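Local coordinates for protein fucose-specific lectin (Aleuria aurantia, PDB 6GKE) that binds L-fucose, preferring the alpha-1,6-linked core fucose of glycoproteins, through five sites set between the blades of a six-bladed beta-propeller, at residues Ala65-Trp68 against Gly73-Ile76; Ile76-Val81 against Ser95-Gly100; Pro128-Tyr133 against Gly151-Gly156; Leu178-Gln183 against Asn197-Gly202. The protein carries 1 engineered substitution. All coordinates share one frame; numbering follows the deposited sequence.

Interaction 1 of 4, residues Ala65-Trp68 against Gly73-Ile76; sequences AVTW and GIQI. With FUC (alpha-L-fucopyranose), chain C.
One face of the Trp68 indole is covered by the aliphatic start of Gln75: Gln75 CB sits 3.6 Å from the centroid of the six-membered ring and 19° off its normal, a CH-pi contact. Pro128 of the next blade packs on the other face, its CB 3.5 Å from Trp68 CE2, while Arg77 CZ meets Trp68 CH2 from the Gln75 side. Trp68 holds CG between its backbone N and carbonyl carbon (chi1 67°), which folds the indole across the neighbouring strand. In the conformer given, Gln75 OE1 accepts a hydrogen bond from Arg77 NH2, consistent with a second-shell role.

Trp68 and Gln75 form a hydrogen-bonded antiparallel pair, with Gln75 N to Trp68 O at 2.8 Å and Trp68 N to Gln75 O at 3.2 Å. Gln75 O takes a second bond from Thr67 OG1 at 2.7 Å, and the two donors approach from opposite faces of its carbonyl plane. On the other face of the hairpin, Ile76 CD1 reaches 3.5 Å from O4 of the chain C fucose, with Ile74 CG2 near its C6.

The chemistry implies a two-sided hairpin: apolar branches line one sugar pocket, while the indole and amide pack beside the arginine that binds the next sugar, probably limiting its freedom.

Interaction 2 of 4, residues Ile76-Val81 against Ser95-Gly100; sequences IRVYCV and SKWITG. With FUC (alpha-L-fucopyranose), chain B; FUC (alpha-L-fucopyranose), chain C.
Trp97 reaches back from the outermost strand of a four-stranded propeller blade to Ile76 and Val78 on the second strand. The backbones stay apart, Ile76 CA and Trp97 CA being 8.9 Å from each other, and no hydrogen bond joins the two segments. The tight part is therefore the far corner of the indole: Trp97 CH2 lies 3.8 Å from Ile76 CG2 and 4.0 Å from Val78 CG2. Both methyls approach the ring obliquely. Trp97 places CG anti to its carbonyl carbon (chi1 -73°), and this swings the six-membered ring inward, while Tyr92 of the intervening strand 87-93 meets the same indole.

The outer strand and the loop before it are looser. Ile98 and Thr99 continue that strand as exposed residues, and Lys96 in the loop is exposed too, its NZ paired with Asp93.

The contact separates two sugar sites. Trp97 NE1 donates to O3 of the chain C fucose at 3.0 Å, almost straight (171°), with O3 in the ring plane; Glu36 and Arg24 of the preceding blade complete the polar grip on that sugar. Arg77 serves the chain B fucose, which Glu89 also binds. Arg77 NH1 bonds to Ile76 O at 2.9 Å from above the carbonyl plane, which would limit rotation of the guanidinium. Arg77 NE gives a bond to O4 of the chain B fucose at 2.9 Å and a weak one to O5, whereas Arg77 NH2 meets O5 of that fucose at 2.9 Å with an N-H...O angle of 154°.

Interaction 3 of 4, residues Pro128-Tyr133 against Gly151-Gly156; sequences PNIRVY and GKWTAG. With FUC (alpha-L-fucopyranose), chain E; FUC (alpha-L-fucopyranose), chain B.
Val132 CG2 and Ile130 CG2 both press on CH2 of the Trp153 indole, at 3.9 Å and 4.1 Å respectively. Val132 crosses the ring at about a right angle, Ile130 more obliquely. Those methyls hold the benzo end of the indole, and the pyrrole end serves the sugar: Trp153 NE1 donates to O3 of the chain B fucose at 2.8 Å, with an N-H...O angle of 165° and the oxygen in the ring plane. Ile130 CD1 adds an apolar touch to C6 of the same fucose at 3.8 Å.

Arg131, between the two aliphatic residues in sequence, leaves the strand on the side away from Trp153, and its guanidinium edge meets the chain E fucose. Arg131 NE donates to O4 of the chain E fucose at 2.8 Å and weakly to O5. Arg131 NH2 reaches O5 of that fucose at 2.9 Å. The arginine chain bends at chi2 (-69°), which lets NH1 return to Ile130 O; this bond and another from NH1 to Ser150 would restrain the rotation of the guanidinium.

In the next shell, Trp149 meets Trp153 edge-to-face, and Tyr79 of the preceding blade packs on Ile130, Val132 and Trp153. Glu89, Arg77 and Gln101 supply further bonds to the chain B sugar, whereas Glu146 and Trp199 join Arg131 around the chain E sugar. One blade thus contributes its tryptophan to one site and its arginine to the next, the inter-blade pattern of fucose pockets in this six-bladed beta-propeller lectin.

Interaction 4 of 4, residues Leu178-Gln183 against Asn197-Gly202; sequences LRIYYQ and NSWYVG. With FUC (alpha-L-fucopyranose), chain F; FUC (alpha-L-fucopyranose), chain E.
With CG beside the backbone N (chi1 -73°), the Trp199 indole leans over to Leu178 and Ile180, while Arg179 bends at chi2 (-65°) to bring its guanidinium round to a bound sugar. Trp199 CH2 lies 3.7 Å from Ile180 CG1 and 4.0 Å from Leu178 CD1, and both aliphatic branches meet the ring obliquely. In the ring plane, Trp199 NE1 donates to O3 of the chain E fucose at 2.9 Å; Leu178 CD1 also borders this sugar, close to its O4 and C6.

The guanidinium edge meets the chain F fucose in plane. Arg179 NE binds O4 of the chain F fucose at 2.9 Å and O5 weakly. Arg179 NH2 binds O5 of the same fucose at 2.8 Å. Arg179 NH1 turns back to Leu178 O at 2.9 Å from above the carbonyl plane. Tyr200 adds a second point of approach between the segments. Its OH stands 3.4 Å from Arg179 NH2, but the angle is too poor for a hydrogen bond, and the ring and guanidinium planes are 67° apart. Asp195 ties the two side chains together instead, as a salt-bridge partner of Arg179 NH2 through OD1 and a hydrogen-bond partner of the Tyr200 hydroxyl through OD2. That carboxylate probably balances the arginine charge beside the sugar.

Strand 188-194 runs between the two strands in the sheet, with its Trp194 edge-to-face on Trp199. Phe159 of strand 153-162 and Tyr133 of strand 129-134, both in the preceding blade, pack against Ile180 and Trp199.

Overall arrangement
Interaction 1 joins adjacent strands and has backbone hydrogen bonds; interactions 2, 3 and 4 span a blade from its second strand to its fourth and rely on apolar side-chain contacts instead. Interactions 1 and 2 share Ile76 and strand 73-81. Interaction 1 is partly buried, whereas the touching residues of the other three form buried contacts whose outer strands carry exposed residues. Tyr79 packs interaction 2 against interaction 3, and Tyr133 does the same between interactions 3 and 4. Fucose also links successive blades: the chain B fucose touches interactions 2 and 3, the chain E fucose interactions 3 and 4. Interaction 4 differs by its additional tyrosine near the arginine.

Interaction 1 of 4, residues Ala65-Trp68 against Gly73-Ile76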
# COMPACT_ATOMS: atom_id res chain seq x y z
N ALA A 65 9.35 -18.29 -8.43
CA ALA A 65 8.81 -19.07 -9.54
C ALA A 65 9.94 -19.56 -10.44
O ALA A 65 10.96 -18.88 -10.59
CB ALA A 65 7.82 -18.26 -10.33
N VAL A 66 9.70 -20.73 -11.06
CA VAL A 66 10.60 -21.30 -12.07
C VAL A 66 9.76 -21.88 -13.21
O VAL A 66 8.57 -22.14 -13.06
CB VAL A 66 11.51 -22.40 -11.48
CG1 VAL A 66 12.46 -21.83 -10.44
CG2 VAL A 66 10.72 -23.57 -10.91
N THR A 67 10.43 -22.12 -14.35
CA THR A 67 9.77 -22.68 -15.52
C THR A 67 10.76 -23.51 -16.33
O THR A 67 11.97 -23.28 -16.30
CB THR A 67 9.16 -21.56 -16.37
OG1 THR A 67 8.36 -22.10 -17.42
CG2 THR A 67 10.20 -20.65 -16.99
N TRP A 68 10.22 -24.47 -17.07
CA TRP A 68 10.96 -25.25 -18.06
C TRP A 68 9.93 -25.82 -19.04
O TRP A 68 8.73 -25.77 -18.78
CB TRP A 68 11.81 -26.36 -17.41
CG TRP A 68 11.00 -27.45 -16.78
CD1 TRP A 68 10.68 -28.67 -17.31
CD2 TRP A 68 10.39 -27.42 -15.47
NE1 TRP A 68 9.91 -29.39 -16.44
CE2 TRP A 68 9.72 -28.65 -15.30
CE3 TRP A 68 10.35 -26.49 -14.43
CZ2 TRP A 68 9.00 -28.95 -14.15
CZ3 TRP A 68 9.64 -26.79 -13.29
CH2 TRP A 68 8.97 -28.01 -13.15
N GLY A 73 4.08 -29.65 -22.14
CA GLY A 73 3.98 -28.22 -22.39
C GLY A 73 4.85 -27.43 -21.43
O GLY A 73 5.77 -27.96 -20.81
N ILE A 74 4.54 -26.13 -21.31
CA ILE A 74 5.28 -25.26 -20.42
C ILE A 74 4.92 -25.64 -18.98
O ILE A 74 3.75 -25.65 -18.62
CB ILE A 74 4.97 -23.78 -20.70
CG1 ILE A 74 5.31 -23.39 -22.15
CG2 ILE A 74 5.68 -22.89 -19.70
CD1 ILE A 74 6.75 -23.59 -22.54
N GLN A 75 5.95 -25.93 -18.18
CA GLN A 75 5.79 -26.17 -16.76
C GLN A 75 6.16 -24.90 -15.99
O GLN A 75 7.18 -24.28 -16.26
CB GLN A 75 6.67 -27.34 -16.30
CG GLN A 75 6.36 -28.65 -16.99
CD GLN A 75 5.18 -29.39 -16.40
OE1 GLN A 75 4.77 -29.15 -15.26
NE2 GLN A 75 4.63 -30.31 -17.18
N ILE A 76 5.30 -24.53 -15.04
CA ILE A 76 5.58 -23.42 -14.14
C ILE A 76 5.36 -23.92 -12.71
O ILE A 76 4.43 -24.69 -12.46
CB ILE A 76 4.73 -22.16 -14.42
CG1 ILE A 76 4.83 -21.75 -15.89
CG2 ILE A 76 5.12 -21.03 -13.49
CD1 ILE A 76 3.78 -20.76 -16.34
C1 FUC C . -0.82 -19.17 -20.80
C2 FUC C . -1.35 -18.66 -19.48
C3 FUC C . -1.10 -19.69 -18.37
C4 FUC C . 0.36 -20.10 -18.34
C5 FUC C . 0.76 -20.61 -19.72
C6 FUC C . 2.22 -21.02 -19.82
O1 FUC C . -1.66 -20.24 -21.21
O2 FUC C . -2.76 -18.42 -19.59
O3 FUC C . -1.54 -19.16 -17.11
O4 FUC C . 1.21 -19.00 -18.01
O5 FUC C . 0.54 -19.58 -20.68

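Interaction 2 of 4, residues Ile76-Val81 against Ser95-Gly100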
# COMPACT_ATOMS: atom_id res chain seq x y z
N ILE A 76 5.30 -24.53 -15.04
CA ILE A 76 5.58 -23.42 -14.14
C ILE A 76 5.36 -23.92 -12.71
O ILE A 76 4.43 -24.69 -12.46
CB ILE A 76 4.73 -22.16 -14.42
CG1 ILE A 76 4.83 -21.75 -15.89
CG2 ILE A 76 5.12 -21.03 -13.49
CD1 ILE A 76 3.78 -20.76 -16.34
N ARG A 77 6.22 -23.47 -11.80
CA ARG A 77 6.01 -23.70 -10.37
C ARG A 77 6.11 -22.35 -9.67
O ARG A 77 7.08 -21.62 -9.89
CB ARG A 77 7.03 -24.68 -9.80
CG ARG A 77 7.10 -26.02 -10.51
CD ARG A 77 5.83 -26.84 -10.34
NE ARG A 77 5.91 -28.16 -10.96
CZ ARG A 77 5.57 -28.44 -12.23
NH1 ARG A 77 5.11 -27.49 -13.03
NH2 ARG A 77 5.70 -29.67 -12.68
N VAL A 78 5.10 -22.04 -8.84
CA VAL A 78 5.07 -20.82 -8.06
C VAL A 78 5.06 -21.22 -6.59
O VAL A 78 4.17 -21.95 -6.15
CB VAL A 78 3.86 -19.94 -8.41
CG1 VAL A 78 3.84 -18.68 -7.55
CG2 VAL A 78 3.84 -19.57 -9.88
N TYR A 79 6.05 -20.74 -5.84
CA TYR A 79 6.23 -21.03 -4.42
C TYR A 79 5.71 -19.85 -3.60
O TYR A 79 5.88 -18.69 -3.97
CB TYR A 79 7.70 -21.35 -4.12
CG TYR A 79 8.12 -22.56 -4.91
CD1 TYR A 79 7.68 -23.81 -4.52
CD2 TYR A 79 8.81 -22.45 -6.11
CE1 TYR A 79 7.93 -24.94 -5.29
CE2 TYR A 79 9.07 -23.57 -6.88
CZ TYR A 79 8.62 -24.81 -6.48
OH TYR A 79 8.82 -25.90 -7.28
N CYS A 80 5.10 -20.20 -2.46
CA CYS A 80 4.48 -19.24 -1.58
C CYS A 80 4.33 -19.89 -0.21
O CYS A 80 4.82 -20.99 0.01
CB CYS A 80 3.14 -18.78 -2.15
SG CYS A 80 1.92 -20.12 -2.25
N VAL A 81 3.66 -19.20 0.72
CA VAL A 81 3.42 -19.66 2.06
C VAL A 81 1.91 -19.58 2.35
O VAL A 81 1.32 -18.54 2.03
CB VAL A 81 4.30 -18.79 2.99
CG1 VAL A 81 4.10 -19.15 4.44
CG2 VAL A 81 5.78 -18.89 2.63
N SER A 95 -1.12 -27.36 -19.12
CA SER A 95 -2.47 -27.07 -19.59
C SER A 95 -3.35 -26.42 -18.51
O SER A 95 -4.28 -25.70 -18.87
CB SER A 95 -3.14 -28.29 -20.15
OG SER A 95 -3.30 -29.28 -19.16
N LYS A 96 -3.06 -26.64 -17.22
CA LYS A 96 -3.91 -26.10 -16.16
C LYS A 96 -3.09 -25.83 -14.90
O LYS A 96 -2.02 -26.38 -14.70
CB LYS A 96 -5.03 -27.09 -15.84
CG LYS A 96 -4.56 -28.45 -15.35
CD LYS A 96 -5.66 -29.44 -15.09
CE LYS A 96 -5.13 -30.83 -14.79
NZ LYS A 96 -4.35 -31.38 -15.93
N TRP A 97 -3.66 -24.98 -14.04
CA TRP A 97 -3.13 -24.67 -12.73
C TRP A 97 -3.77 -25.59 -11.68
O TRP A 97 -4.99 -25.66 -11.60
CB TRP A 97 -3.38 -23.21 -12.37
CG TRP A 97 -2.52 -22.25 -13.12
CD1 TRP A 97 -2.84 -21.55 -14.25
CD2 TRP A 97 -1.16 -21.91 -12.81
NE1 TRP A 97 -1.78 -20.78 -14.64
CE2 TRP A 97 -0.73 -20.98 -13.78
CE3 TRP A 97 -0.27 -22.28 -11.79
CZ2 TRP A 97 0.54 -20.41 -13.75
CZ3 TRP A 97 0.99 -21.72 -11.77
CH2 TRP A 97 1.38 -20.80 -12.73
N ILE A 98 -2.92 -26.21 -10.87
CA ILE A 98 -3.33 -27.07 -9.76
C ILE A 98 -2.42 -26.79 -8.56
O ILE A 98 -1.42 -26.09 -8.67
CB ILE A 98 -3.31 -28.56 -10.14
CG1 ILE A 98 -1.89 -29.05 -10.44
CG2 ILE A 98 -4.26 -28.85 -11.30
CD1 ILE A 98 -1.78 -30.54 -10.65
N THR A 99 -2.77 -27.38 -7.42
CA THR A 99 -1.91 -27.35 -6.25
C THR A 99 -0.85 -28.44 -6.38
O THR A 99 -1.19 -29.59 -6.66
CB THR A 99 -2.73 -27.55 -4.98
OG1 THR A 99 -3.69 -26.50 -4.92
CG2 THR A 99 -1.88 -27.56 -3.73
N GLY A 100 0.42 -28.08 -6.16
CA GLY A 100 1.53 -29.01 -6.22
C GLY A 100 1.75 -29.75 -4.92
O GLY A 100 1.12 -29.46 -3.89
C1 FUC B . 4.93 -31.89 -9.78
C2 FUC B . 4.74 -31.22 -8.43
C3 FUC B . 5.99 -31.37 -7.58
C4 FUC B . 7.19 -30.84 -8.35
C5 FUC B . 7.32 -31.61 -9.66
C6 FUC B . 8.50 -31.17 -10.51
O2 FUC B . 3.62 -31.79 -7.76
O3 FUC B . 5.81 -30.73 -6.31
O4 FUC B . 7.04 -29.45 -8.68
O5 FUC B . 6.12 -31.43 -10.43
C1 FUC C . -0.82 -19.17 -20.80
C2 FUC C . -1.35 -18.66 -19.48
C3 FUC C . -1.10 -19.69 -18.37
C4 FUC C . 0.36 -20.10 -18.34
C5 FUC C . 0.76 -20.61 -19.72
C6 FUC C . 2.22 -21.02 -19.82
O1 FUC C . -1.66 -20.24 -21.21
O2 FUC C . -2.76 -18.42 -19.59
O3 FUC C . -1.54 -19.16 -17.11
O4 FUC C . 1.21 -19.00 -18.01
O5 FUC C . 0.54 -19.58 -20.68

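Interaction 3 of 4, residues Pro128-Tyr133 against Gly151-Gly156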
# COMPACT_ATOMS: atom_id res chain seq x y z
N PRO A 128 13.34 -32.23 -14.56
CA PRO A 128 13.73 -30.99 -13.90
C PRO A 128 14.42 -31.26 -12.56
O PRO A 128 14.20 -32.28 -11.91
CB PRO A 128 12.39 -30.28 -13.68
CG PRO A 128 11.43 -31.42 -13.46
CD PRO A 128 11.90 -32.50 -14.41
N ASN A 129 15.23 -30.28 -12.15
CA ASN A 129 15.85 -30.25 -10.84
C ASN A 129 15.54 -28.88 -10.24
O ASN A 129 15.97 -27.88 -10.79
CB ASN A 129 17.37 -30.44 -10.92
CG ASN A 129 17.74 -31.74 -11.58
OD1 ASN A 129 17.83 -32.77 -10.92
ND2 ASN A 129 17.93 -31.71 -12.89
N ILE A 130 14.77 -28.87 -9.15
CA ILE A 130 14.31 -27.62 -8.53
C ILE A 130 14.97 -27.49 -7.16
O ILE A 130 15.11 -28.48 -6.45
CB ILE A 130 12.78 -27.57 -8.41
CG1 ILE A 130 12.09 -27.82 -9.76
CG2 ILE A 130 12.32 -26.25 -7.81
CD1 ILE A 130 10.61 -28.11 -9.63
N ARG A 131 15.33 -26.27 -6.80
CA ARG A 131 15.79 -25.97 -5.44
C ARG A 131 15.04 -24.73 -4.97
O ARG A 131 14.94 -23.75 -5.71
CB ARG A 131 17.30 -25.74 -5.41
CG ARG A 131 18.14 -26.87 -5.98
CD ARG A 131 18.10 -28.12 -5.12
NE ARG A 131 18.96 -29.20 -5.60
CZ ARG A 131 18.59 -30.20 -6.40
NH1 ARG A 131 17.40 -30.20 -6.99
NH2 ARG A 131 19.42 -31.20 -6.63
N VAL A 132 14.53 -24.79 -3.73
CA VAL A 132 13.78 -23.71 -3.12
C VAL A 132 14.50 -23.30 -1.83
O VAL A 132 14.87 -24.16 -1.04
CB VAL A 132 12.33 -24.13 -2.83
CG1 VAL A 132 11.54 -23.00 -2.19
CG2 VAL A 132 11.63 -24.61 -4.09
N TYR A 133 14.68 -21.99 -1.65
CA TYR A 133 15.42 -21.43 -0.53
C TYR A 133 14.48 -20.58 0.33
O TYR A 133 13.68 -19.80 -0.19
CB TYR A 133 16.62 -20.62 -1.04
CG TYR A 133 17.54 -21.48 -1.85
CD1 TYR A 133 18.54 -22.23 -1.24
CD2 TYR A 133 17.34 -21.66 -3.21
CE1 TYR A 133 19.33 -23.11 -1.97
CE2 TYR A 133 18.12 -22.54 -3.95
CZ TYR A 133 19.11 -23.27 -3.32
OH TYR A 133 19.85 -24.14 -4.07
N GLY A 151 13.29 -35.59 -8.24
CA GLY A 151 12.43 -36.77 -8.38
C GLY A 151 11.39 -36.86 -7.27
O GLY A 151 10.32 -37.42 -7.46
N LYS A 152 11.73 -36.33 -6.10
CA LYS A 152 10.89 -36.31 -4.90
C LYS A 152 11.39 -35.14 -4.05
O LYS A 152 12.56 -34.80 -4.16
CB LYS A 152 11.07 -37.58 -4.06
CG LYS A 152 10.67 -38.90 -4.69
CD LYS A 152 9.17 -39.04 -4.87
CE LYS A 152 8.78 -40.29 -5.62
NZ LYS A 152 9.00 -41.51 -4.81
N TRP A 153 10.54 -34.55 -3.22
CA TRP A 153 10.98 -33.48 -2.33
C TRP A 153 11.75 -34.06 -1.14
O TRP A 153 11.28 -34.97 -0.46
CB TRP A 153 9.81 -32.65 -1.83
CG TRP A 153 9.22 -31.75 -2.86
CD1 TRP A 153 8.00 -31.89 -3.46
CD2 TRP A 153 9.81 -30.57 -3.42
NE1 TRP A 153 7.80 -30.88 -4.36
CE2 TRP A 153 8.89 -30.05 -4.36
CE3 TRP A 153 11.01 -29.87 -3.21
CZ2 TRP A 153 9.14 -28.89 -5.09
CZ3 TRP A 153 11.25 -28.72 -3.93
CH2 TRP A 153 10.33 -28.24 -4.86
N THR A 154 12.91 -33.47 -0.85
CA THR A 154 13.65 -33.78 0.36
C THR A 154 14.44 -32.53 0.79
O THR A 154 14.66 -31.61 0.01
CB THR A 154 14.52 -35.03 0.16
OG1 THR A 154 14.85 -35.56 1.45
CG2 THR A 154 15.78 -34.76 -0.62
N ALA A 155 14.84 -32.53 2.06
CA ALA A 155 15.61 -31.41 2.58
C ALA A 155 17.01 -31.41 1.95
O ALA A 155 17.59 -32.46 1.66
CB ALA A 155 15.69 -31.48 4.08
N GLY A 156 17.54 -30.20 1.77
CA GLY A 156 18.91 -30.00 1.34
C GLY A 156 19.73 -29.31 2.41
O GLY A 156 19.66 -29.65 3.59
C1 FUC E . 21.66 -31.88 -3.68
C2 FUC E . 21.49 -30.97 -2.47
C3 FUC E . 22.57 -29.88 -2.49
C4 FUC E . 22.52 -29.13 -3.83
C5 FUC E . 22.77 -30.15 -4.93
C6 FUC E . 22.80 -29.52 -6.31
O1 FUC E . 22.85 -32.64 -3.48
O2 FUC E . 21.54 -31.76 -1.26
O3 FUC E . 22.43 -29.01 -1.38
O4 FUC E . 21.25 -28.53 -4.06
O5 FUC E . 21.72 -31.13 -4.90
C1 FUC B . 4.93 -31.89 -9.78
C2 FUC B . 4.74 -31.22 -8.43
C3 FUC B . 5.99 -31.37 -7.58
C4 FUC B . 7.19 -30.84 -8.35
C5 FUC B . 7.32 -31.61 -9.66
C6 FUC B . 8.50 -31.17 -10.51
O2 FUC B . 3.62 -31.79 -7.76
O3 FUC B . 5.81 -30.73 -6.31
O4 FUC B . 7.04 -29.45 -8.68
O5 FUC B . 6.12 -31.43 -10.43

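Interaction 4 of 4, residues Leu178-Gln183 against Asn197-Gly202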
# COMPACT_ATOMS: atom_id res chain seq x y z
N LEU A 178 25.19 -23.94 -8.82
CA LEU A 178 24.24 -23.05 -8.17
C LEU A 178 24.96 -21.88 -7.51
O LEU A 178 26.03 -22.06 -6.93
CB LEU A 178 23.47 -23.80 -7.09
CG LEU A 178 22.96 -25.19 -7.46
CD1 LEU A 178 22.16 -25.77 -6.31
CD2 LEU A 178 22.14 -25.18 -8.75
N ARG A 179 24.34 -20.70 -7.57
CA ARG A 179 24.83 -19.54 -6.85
C ARG A 179 23.65 -18.88 -6.12
O ARG A 179 22.62 -18.58 -6.73
CB ARG A 179 25.50 -18.53 -7.79
CG ARG A 179 26.75 -19.06 -8.48
CD ARG A 179 27.90 -19.36 -7.53
NE ARG A 179 29.11 -19.79 -8.21
CZ ARG A 179 29.41 -21.06 -8.53
NH1 ARG A 179 28.56 -22.04 -8.27
NH2 ARG A 179 30.57 -21.32 -9.11
N ILE A 180 23.84 -18.68 -4.81
CA ILE A 180 22.82 -18.13 -3.92
C ILE A 180 23.37 -16.84 -3.32
O ILE A 180 24.50 -16.83 -2.82
CB ILE A 180 22.45 -19.13 -2.81
CG1 ILE A 180 22.18 -20.54 -3.35
CG2 ILE A 180 21.29 -18.59 -1.98
CD1 ILE A 180 21.08 -20.65 -4.38
N TYR A 181 22.57 -15.78 -3.36
CA TYR A 181 22.95 -14.45 -2.90
C TYR A 181 22.01 -14.05 -1.77
O TYR A 181 20.80 -14.25 -1.85
CB TYR A 181 22.91 -13.44 -4.05
CG TYR A 181 23.84 -13.85 -5.16
CD1 TYR A 181 25.19 -13.52 -5.11
CD2 TYR A 181 23.41 -14.67 -6.18
CE1 TYR A 181 26.07 -13.98 -6.07
CE2 TYR A 181 24.28 -15.13 -7.15
CZ TYR A 181 25.62 -14.79 -7.10
OH TYR A 181 26.48 -15.28 -8.04
N TYR A 182 22.57 -13.48 -0.71
CA TYR A 182 21.79 -13.11 0.46
C TYR A 182 22.52 -11.98 1.18
O TYR A 182 23.68 -11.71 0.88
CB TYR A 182 21.60 -14.32 1.38
CG TYR A 182 22.90 -14.87 1.91
CD1 TYR A 182 23.67 -15.76 1.18
CD2 TYR A 182 23.39 -14.45 3.14
CE1 TYR A 182 24.88 -16.23 1.65
CE2 TYR A 182 24.60 -14.92 3.63
CZ TYR A 182 25.35 -15.81 2.88
OH TYR A 182 26.54 -16.25 3.37
N GLN A 183 21.86 -11.34 2.15
CA GLN A 183 22.48 -10.26 2.88
C GLN A 183 22.84 -10.76 4.29
O GLN A 183 21.97 -11.16 5.06
CB GLN A 183 21.56 -9.04 2.93
CG GLN A 183 22.23 -7.81 3.54
CD GLN A 183 21.40 -6.57 3.36
OE1 GLN A 183 20.18 -6.60 3.47
NE2 GLN A 183 22.06 -5.45 3.11
N ASN A 197 29.92 -31.20 -5.50
CA ASN A 197 29.71 -32.12 -4.39
C ASN A 197 29.66 -31.41 -3.03
O ASN A 197 29.61 -32.08 -2.00
CB ASN A 197 30.81 -33.18 -4.36
CG ASN A 197 32.20 -32.60 -4.14
OD1 ASN A 197 32.38 -31.38 -4.06
ND2 ASN A 197 33.19 -33.47 -4.04
N SER A 198 29.69 -30.08 -3.01
CA SER A 198 29.79 -29.35 -1.74
C SER A 198 29.42 -27.88 -1.94
O SER A 198 29.57 -27.33 -3.03
CB SER A 198 31.17 -29.46 -1.16
OG SER A 198 32.11 -28.90 -2.05
N TRP A 199 28.96 -27.26 -0.86
CA TRP A 199 28.75 -25.83 -0.79
C TRP A 199 30.03 -25.14 -0.32
O TRP A 199 30.69 -25.62 0.61
CB TRP A 199 27.60 -25.47 0.14
CG TRP A 199 26.25 -25.80 -0.42
CD1 TRP A 199 25.50 -26.91 -0.17
CD2 TRP A 199 25.50 -25.00 -1.34
NE1 TRP A 199 24.34 -26.86 -0.88
CE2 TRP A 199 24.31 -25.70 -1.62
CE3 TRP A 199 25.71 -23.76 -1.96
CZ2 TRP A 199 23.34 -25.20 -2.48
CZ3 TRP A 199 24.75 -23.27 -2.81
CH2 TRP A 199 23.58 -23.98 -3.07
N TYR A 200 30.34 -23.99 -0.91
CA TYR A 200 31.46 -23.19 -0.46
C TYR A 200 31.13 -21.71 -0.57
O TYR A 200 30.27 -21.29 -1.34
CB TYR A 200 32.73 -23.55 -1.23
CG TYR A 200 32.73 -23.22 -2.70
CD1 TYR A 200 33.16 -21.98 -3.15
CD2 TYR A 200 32.33 -24.15 -3.64
CE1 TYR A 200 33.20 -21.68 -4.50
CE2 TYR A 200 32.35 -23.86 -5.00
CZ TYR A 200 32.78 -22.61 -5.43
OH TYR A 200 32.81 -22.30 -6.76
N VAL A 201 31.86 -20.91 0.21
CA VAL A 201 31.67 -19.47 0.24
C VAL A 201 32.26 -18.86 -1.04
O VAL A 201 33.42 -19.08 -1.36
CB VAL A 201 32.30 -18.85 1.50
CG1 VAL A 201 32.25 -17.33 1.47
CG2 VAL A 201 31.66 -19.39 2.77
N GLY A 202 31.44 -18.10 -1.76
CA GLY A 202 31.85 -17.47 -3.00
C GLY A 202 32.65 -16.20 -2.77
O GLY A 202 32.68 -15.62 -1.68
C1 FUC F . 33.15 -18.87 -8.04
C2 FUC F . 32.69 -17.70 -7.18
C3 FUC F . 32.50 -16.46 -8.04
C4 FUC F . 31.53 -16.77 -9.18
C5 FUC F . 32.11 -17.91 -10.01
C6 FUC F . 31.21 -18.31 -11.16
O1 FUC F . 34.47 -18.58 -8.47
O2 FUC F . 33.65 -17.48 -6.13
O3 FUC F . 32.08 -15.35 -7.24
O4 FUC F . 30.26 -17.19 -8.68
O5 FUC F . 32.28 -19.06 -9.16
C1 FUC E . 21.66 -31.88 -3.68
C2 FUC E . 21.49 -30.97 -2.47
C3 FUC E . 22.57 -29.88 -2.49
C4 FUC E . 22.52 -29.13 -3.83
C5 FUC E . 22.77 -30.15 -4.93
C6 FUC E . 22.80 -29.52 -6.31
O1 FUC E . 22.85 -32.64 -3.48
O2 FUC E . 21.54 -31.76 -1.26
O3 FUC E . 22.43 -29.01 -1.38
O4 FUC E . 21.25 -28.53 -4.06
O5 FUC E . 21.72 -31.13 -4.90